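Local coordinates for protein MtN3/saliva family (PDB 4RNG) that belongs to the SemiSWEET family, bacterial homologues of the SWEET transporters, and probably carries sugars across the membrane as a dimer of two identical subunits, at the interface of chains A and B. Numbering follows the deposited sequence. Chains: chain A/B, MtN3/saliva family.

Contact 1: the interface of chains A and B. Residues chain A 38-40; chain B 26, 29, 36, 38-39.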
ATOM      1  N   ASP A  38     -14.511  -1.119 -10.216  1.00 24.98           N
ATOM      2  CA  ASP A  38     -14.361  -0.047  -9.238  1.00 28.19           C
ATOM      3  C   ASP A  38     -12.915   0.129  -8.803  1.00 27.47           C
ATOM      4  O   ASP A  38     -12.556   1.145  -8.224  1.00 36.95           O
ATOM      5  CB  ASP A  38     -15.223  -0.318  -8.000  1.00 34.71           C
ATOM      6  CG  ASP A  38     -16.668  -0.554  -8.336  1.00 42.08           C
ATOM      7  OD1 ASP A  38     -17.216   0.205  -9.166  1.00 45.24           O
ATOM      8  OD2 ASP A  38     -17.248  -1.508  -7.771  1.00 46.46           O
ATOM      9  N   VAL A  39     -12.093  -0.870  -9.088  1.00 26.75           N
ATOM     10  CA  VAL A  39     -10.691  -0.849  -8.701  1.00 22.71           C
ATOM     11  C   VAL A  39      -9.984   0.171  -9.570  1.00 36.13           C
ATOM     12  O   VAL A  39     -10.231   0.236 -10.777  1.00 34.37           O
ATOM     13  CB  VAL A  39     -10.043  -2.260  -8.847  1.00 22.85           C
ATOM     14  CG1 VAL A  39      -8.581  -2.235  -8.526  1.00 22.31           C
ATOM     15  CG2 VAL A  39     -10.748  -3.265  -7.969  1.00 22.75           C
ATOM     16  N   SER A  40      -9.131   0.987  -8.962  1.00 22.17           N
ATOM     17  CA  SER A  40      -8.447   2.031  -9.703  1.00 22.30           C
ATOM     18  C   SER A  40      -7.123   1.551 -10.299  1.00 22.42           C
ATOM     19  O   SER A  40      -6.241   1.122  -9.561  1.00 33.69           O
ATOM     20  CB  SER A  40      -8.194   3.224  -8.800  1.00 21.62           C
ATOM     21  OG  SER A  40      -7.306   4.134  -9.427  1.00 30.69           O
TER
ATOM     22  N   GLN B  26      -7.905   6.116  -5.975  1.00 27.14           N
ATOM     23  CA  GLN B  26      -8.869   5.086  -5.612  1.00 28.93           C
ATOM     24  C   GLN B  26      -9.995   5.740  -4.821  1.00 29.58           C
ATOM     25  O   GLN B  26     -11.172   5.448  -5.027  1.00 30.88           O
ATOM     26  CB  GLN B  26      -8.222   3.952  -4.805  1.00 19.57           C
ATOM     27  CG  GLN B  26      -9.161   2.798  -4.522  1.00 19.73           C
ATOM     28  CD  GLN B  26      -9.624   2.071  -5.780  1.00 34.83           C
ATOM     29  OE1 GLN B  26      -8.897   1.236  -6.318  1.00 39.98           O
ATOM     30  NE2 GLN B  26     -10.838   2.376  -6.250  1.00 21.01           N
ATOM     31  N   LYS B  29     -12.239   7.866  -7.209  1.00 24.74           N
ATOM     32  CA  LYS B  29     -13.032   7.032  -8.096  1.00 26.50           C
ATOM     33  C   LYS B  29     -14.279   6.513  -7.391  1.00 28.49           C
ATOM     34  O   LYS B  29     -15.382   6.545  -7.947  1.00 29.25           O
ATOM     35  CB  LYS B  29     -12.186   5.873  -8.619  1.00 27.12           C
ATOM     36  CG  LYS B  29     -12.848   5.020  -9.660  1.00 23.28           C
ATOM     37  CD  LYS B  29     -11.890   3.937 -10.090  1.00 31.38           C
ATOM     38  CE  LYS B  29     -12.538   2.995 -11.079  1.00 39.62           C
ATOM     39  NZ  LYS B  29     -11.650   2.695 -12.232  1.00 45.48           N
ATOM     40  N   ALA B  36     -18.251   0.844  -4.830  1.00 32.90           N
ATOM     41  CA  ALA B  36     -16.969   0.229  -4.524  1.00 35.13           C
ATOM     42  C   ALA B  36     -17.133  -1.283  -4.418  1.00 29.17           C
ATOM     43  O   ALA B  36     -16.376  -1.961  -3.733  1.00 28.76           O
ATOM     44  CB  ALA B  36     -16.366   0.820  -3.228  1.00 21.63           C
ATOM     45  N   ASP B  38     -16.405  -3.714  -6.334  1.00 30.12           N
ATOM     46  CA  ASP B  38     -15.266  -4.524  -6.768  1.00 27.98           C
ATOM     47  C   ASP B  38     -14.009  -4.308  -5.921  1.00 28.06           C
ATOM     48  O   ASP B  38     -13.082  -5.104  -5.977  1.00 26.19           O
ATOM     49  CB  ASP B  38     -14.942  -4.248  -8.235  1.00 24.57           C
ATOM     50  CG  ASP B  38     -16.129  -4.493  -9.147  1.00 40.33           C
ATOM     51  OD1 ASP B  38     -16.801  -5.529  -8.971  1.00 37.95           O
ATOM     52  OD2 ASP B  38     -16.397  -3.647 -10.031  1.00 37.94           O
ATOM     53  N   VAL B  39     -13.990  -3.236  -5.142  1.00 22.30           N
ATOM     54  CA  VAL B  39     -12.855  -2.910  -4.282  1.00 27.50           C
ATOM     55  C   VAL B  39     -12.788  -3.862  -3.090  1.00 28.77           C
ATOM     56  O   VAL B  39     -13.821  -4.185  -2.505  1.00 27.86           O
ATOM     57  CB  VAL B  39     -12.960  -1.472  -3.762  1.00 26.98           C
ATOM     58  CG1 VAL B  39     -11.764  -1.147  -2.926  1.00 30.42           C
ATOM     59  CG2 VAL B  39     -13.061  -0.493  -4.921  1.00 21.39           C
TER
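A:Asp38 and B:Asp38 face each other across the two-fold axis and exchange carboxylate-to-backbone hydrogen bonds. The two side chains cross at about a right angle, yet their carboxylate planes are only 20° apart. Each aspartate has CG anti to its carbonyl carbon and beside its own backbone N (chi1 -54° in chain A), which brings OD2 to the other subunit's main chain. The backbone N of B:Asp38 donates to OD2 of A:Asp38 at 2.8 Å, almost straight. In the reciprocal bond the backbone N of A:Asp38 lies 3.2 Å from OD2 of B:Asp38. Both acceptors use the anti lone pair, directed away from OD1. The exchange also puts the OD2 atoms of A:Asp38 and B:Asp38 3.2 Å from each other; the two N-H donors may ease repulsion between carboxylates, although the protonation states are not seen.

B:Gln26, the glutamine of the PQ motif, bonds the backbone of A:Asp38 and A:Ser40 with both ends of its amide. Its chain bends at chi2 (64°), turning the amide toward the A:Asp38 to A:Ser40 segment. NE2 donates to the backbone O of A:Asp38 at 2.9 Å, the acceptor lying close to the amide plane. OE1 of B:Gln26 accepts from the backbone N of A:Ser40 at 2.7 Å, with that donor tilted from the carbonyl plane. Bonding at both ends should fix the amide's rotation.

B:Lys29, one helical turn further along helix 23-33, runs extended until its last torsion. Its CD and CE lie against the backbone O of A:Asp38, and NZ bonds the backbone O of A:Val39 at 3.2 Å, from well above that carbonyl's plane. The methyl CG2 of B:Val39 packs 3.8 Å from CB of A:Asp38, an apolar contact beside the polar pair. Together with its symmetry twin, the site ties each loop before helix 41-60 to the other subunit and so joins one end of the dimer.

Contact 2: the interface of chains A and B. Residues chain A 57, 60-61; chain B 7-8, 11.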
ATOM      1  N   TYR A  57      15.223   2.761  -1.342  1.00 29.77           N
ATOM      2  CA  TYR A  57      15.368   3.343  -0.021  1.00 31.87           C
ATOM      3  C   TYR A  57      15.829   2.305   0.999  1.00 28.89           C
ATOM      4  O   TYR A  57      16.776   2.545   1.760  1.00 28.23           O
ATOM      5  CB  TYR A  57      14.044   3.977   0.411  1.00 26.57           C
ATOM      6  CG  TYR A  57      14.048   4.539   1.802  1.00 26.16           C
ATOM      7  CD1 TYR A  57      14.711   5.725   2.082  1.00 33.15           C
ATOM      8  CD2 TYR A  57      13.386   3.899   2.836  1.00 22.03           C
ATOM      9  CE1 TYR A  57      14.718   6.258   3.355  1.00 27.24           C
ATOM     10  CE2 TYR A  57      13.391   4.421   4.103  1.00 26.14           C
ATOM     11  CZ  TYR A  57      14.064   5.603   4.358  1.00 27.60           C
ATOM     12  OH  TYR A  57      14.084   6.143   5.622  1.00 32.48           O
ATOM     13  N   LEU A  60      19.399   1.524   0.502  1.00 24.02           N
ATOM     14  CA  LEU A  60      20.214   2.648   0.946  1.00 28.61           C
ATOM     15  C   LEU A  60      20.337   2.745   2.462  1.00 28.93           C
ATOM     16  O   LEU A  60      21.433   2.893   2.982  1.00 34.05           O
ATOM     17  CB  LEU A  60      19.642   3.954   0.398  1.00 26.39           C
ATOM     18  CG  LEU A  60      19.778   4.154  -1.103  1.00 24.42           C
ATOM     19  CD1 LEU A  60      18.969   5.361  -1.561  1.00 23.99           C
ATOM     20  CD2 LEU A  60      21.247   4.361  -1.399  1.00 25.42           C
ATOM     21  N   ILE A  61      19.221   2.662   3.171  1.00 23.42           N
ATOM     22  CA  ILE A  61      19.269   2.741   4.621  1.00 25.40           C
ATOM     23  C   ILE A  61      19.560   1.359   5.210  1.00 28.43           C
ATOM     24  O   ILE A  61      19.612   1.186   6.430  1.00 30.38           O
ATOM     25  CB  ILE A  61      17.993   3.330   5.223  1.00 27.03           C
ATOM     26  CG1 ILE A  61      16.818   2.362   5.110  1.00 28.53           C
ATOM     27  CG2 ILE A  61      17.705   4.713   4.610  1.00 22.26           C
ATOM     28  CD1 ILE A  61      15.653   2.773   6.007  1.00 26.79           C
TER
ATOM     29  N   LEU B   7      20.769  12.049   0.595  1.00 43.25           N
ATOM     30  CA  LEU B   7      20.309  11.124  -0.439  1.00 38.82           C
ATOM     31  C   LEU B   7      19.203  10.203   0.029  1.00 39.88           C
ATOM     32  O   LEU B   7      18.174  10.064  -0.625  1.00 44.67           O
ATOM     33  CB  LEU B   7      21.469  10.256  -0.913  1.00 35.81           C
ATOM     34  CG  LEU B   7      21.062   9.151  -1.881  1.00 41.57           C
ATOM     35  CD1 LEU B   7      20.387   9.715  -3.120  1.00 49.75           C
ATOM     36  CD2 LEU B   7      22.251   8.292  -2.245  1.00 44.84           C
ATOM     37  N   ASN B   8      19.434   9.560   1.160  1.00 37.62           N
ATOM     38  CA  ASN B   8      18.477   8.615   1.695  1.00 33.39           C
ATOM     39  C   ASN B   8      17.097   9.211   1.936  1.00 31.93           C
ATOM     40  O   ASN B   8      16.107   8.679   1.471  1.00 39.43           O
ATOM     41  CB  ASN B   8      19.022   8.029   2.987  1.00 34.66           C
ATOM     42  CG  ASN B   8      20.323   7.283   2.772  1.00 50.32           C
ATOM     43  OD1 ASN B   8      20.815   7.161   1.643  1.00 52.11           O
ATOM     44  ND2 ASN B   8      20.892   6.780   3.859  1.00 61.26           N
ATOM     45  N   ILE B  11      15.111  10.175  -1.279  1.00 26.92           N
ATOM     46  CA  ILE B  11      14.496   9.018  -1.925  1.00 33.83           C
ATOM     47  C   ILE B  11      13.299   8.573  -1.091  1.00 35.83           C
ATOM     48  O   ILE B  11      12.217   8.306  -1.624  1.00 30.52           O
ATOM     49  CB  ILE B  11      15.508   7.857  -2.093  1.00 32.06           C
ATOM     50  CG1 ILE B  11      16.754   8.357  -2.852  1.00 40.82           C
ATOM     51  CG2 ILE B  11      14.867   6.657  -2.779  1.00 25.36           C
ATOM     52  CD1 ILE B  11      17.009   7.695  -4.183  1.00 42.12           C
TER
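The C-terminal end of transmembrane helix 41-60 in chain A packs against the first turns of helix 7-21 in chain B, with A:Leu60 and B:Asn8 as the main contacting pair. The extent of burial identifies them: the partner subunit hides 76 Å² of A:Leu60 and 67 Å² of B:Asn8, far more than of any other residue in this patch.

The side chain of A:Leu60 leaves with CG anti to its carbonyl carbon (chi1 -70°) and spreads its two methyls toward different partners on chain B. CD1 approaches B:Ile11, whose CG1 is 3.9 Å away, and the two side chains cross at about a right angle. The other branch, CD2, is directed at B:Leu7, meeting its CD2 methyl at 4.1 Å in a second nearly perpendicular crossing. A:Leu60 therefore reaches residues on successive turns of helix 7-21.

B:Asn8 lies obliquely against both A:Leu60 and A:Ile61, and its flat amide divides between them. The oxygen OD1 rests 3.6 Å from CB of A:Leu60, while the nitrogen ND2 is turned to CG2 of A:Ile61. That same methyl also touches CB of B:Asn8, at 3.9 Å, so A:Ile61 borders both the stem and the nitrogen end of the side chain. These contacts are van der Waals in character, and the amide contributes to the packing through its shape.

The branching of A:Ile61 serves two neighbours. CG2 goes to chain B, whereas CG1, standing between the backbone N and carbonyl carbon (chi1 71°), lies over a face of the A:Tyr57 ring toward its rim. Within chain A this packing probably steadies the ring's orientation. The edge of that ring is presented to chain B: the backbone O of B:Asn8 lies in the ring plane, 3.3 Å from CD1 of A:Tyr57.

The C-alpha centres of contact 1 and contact 2 lie about 32 Å apart, near opposite ends of the dimer. They share no residue, but helix 41-60 of chain A spans the distance: contact 1 holds the segment leading into it, and contact 2 packs its final turn. Chain B answers with helix 23-33 and its following loop in contact 1, and helix 7-21 in contact 2. The chemistry differs, hydrogen bonds to backbone at one end and mainly apolar packing at the other. With two-fold twins of both, the subunits are fastened at both ends, consistent with a dimeric transporter.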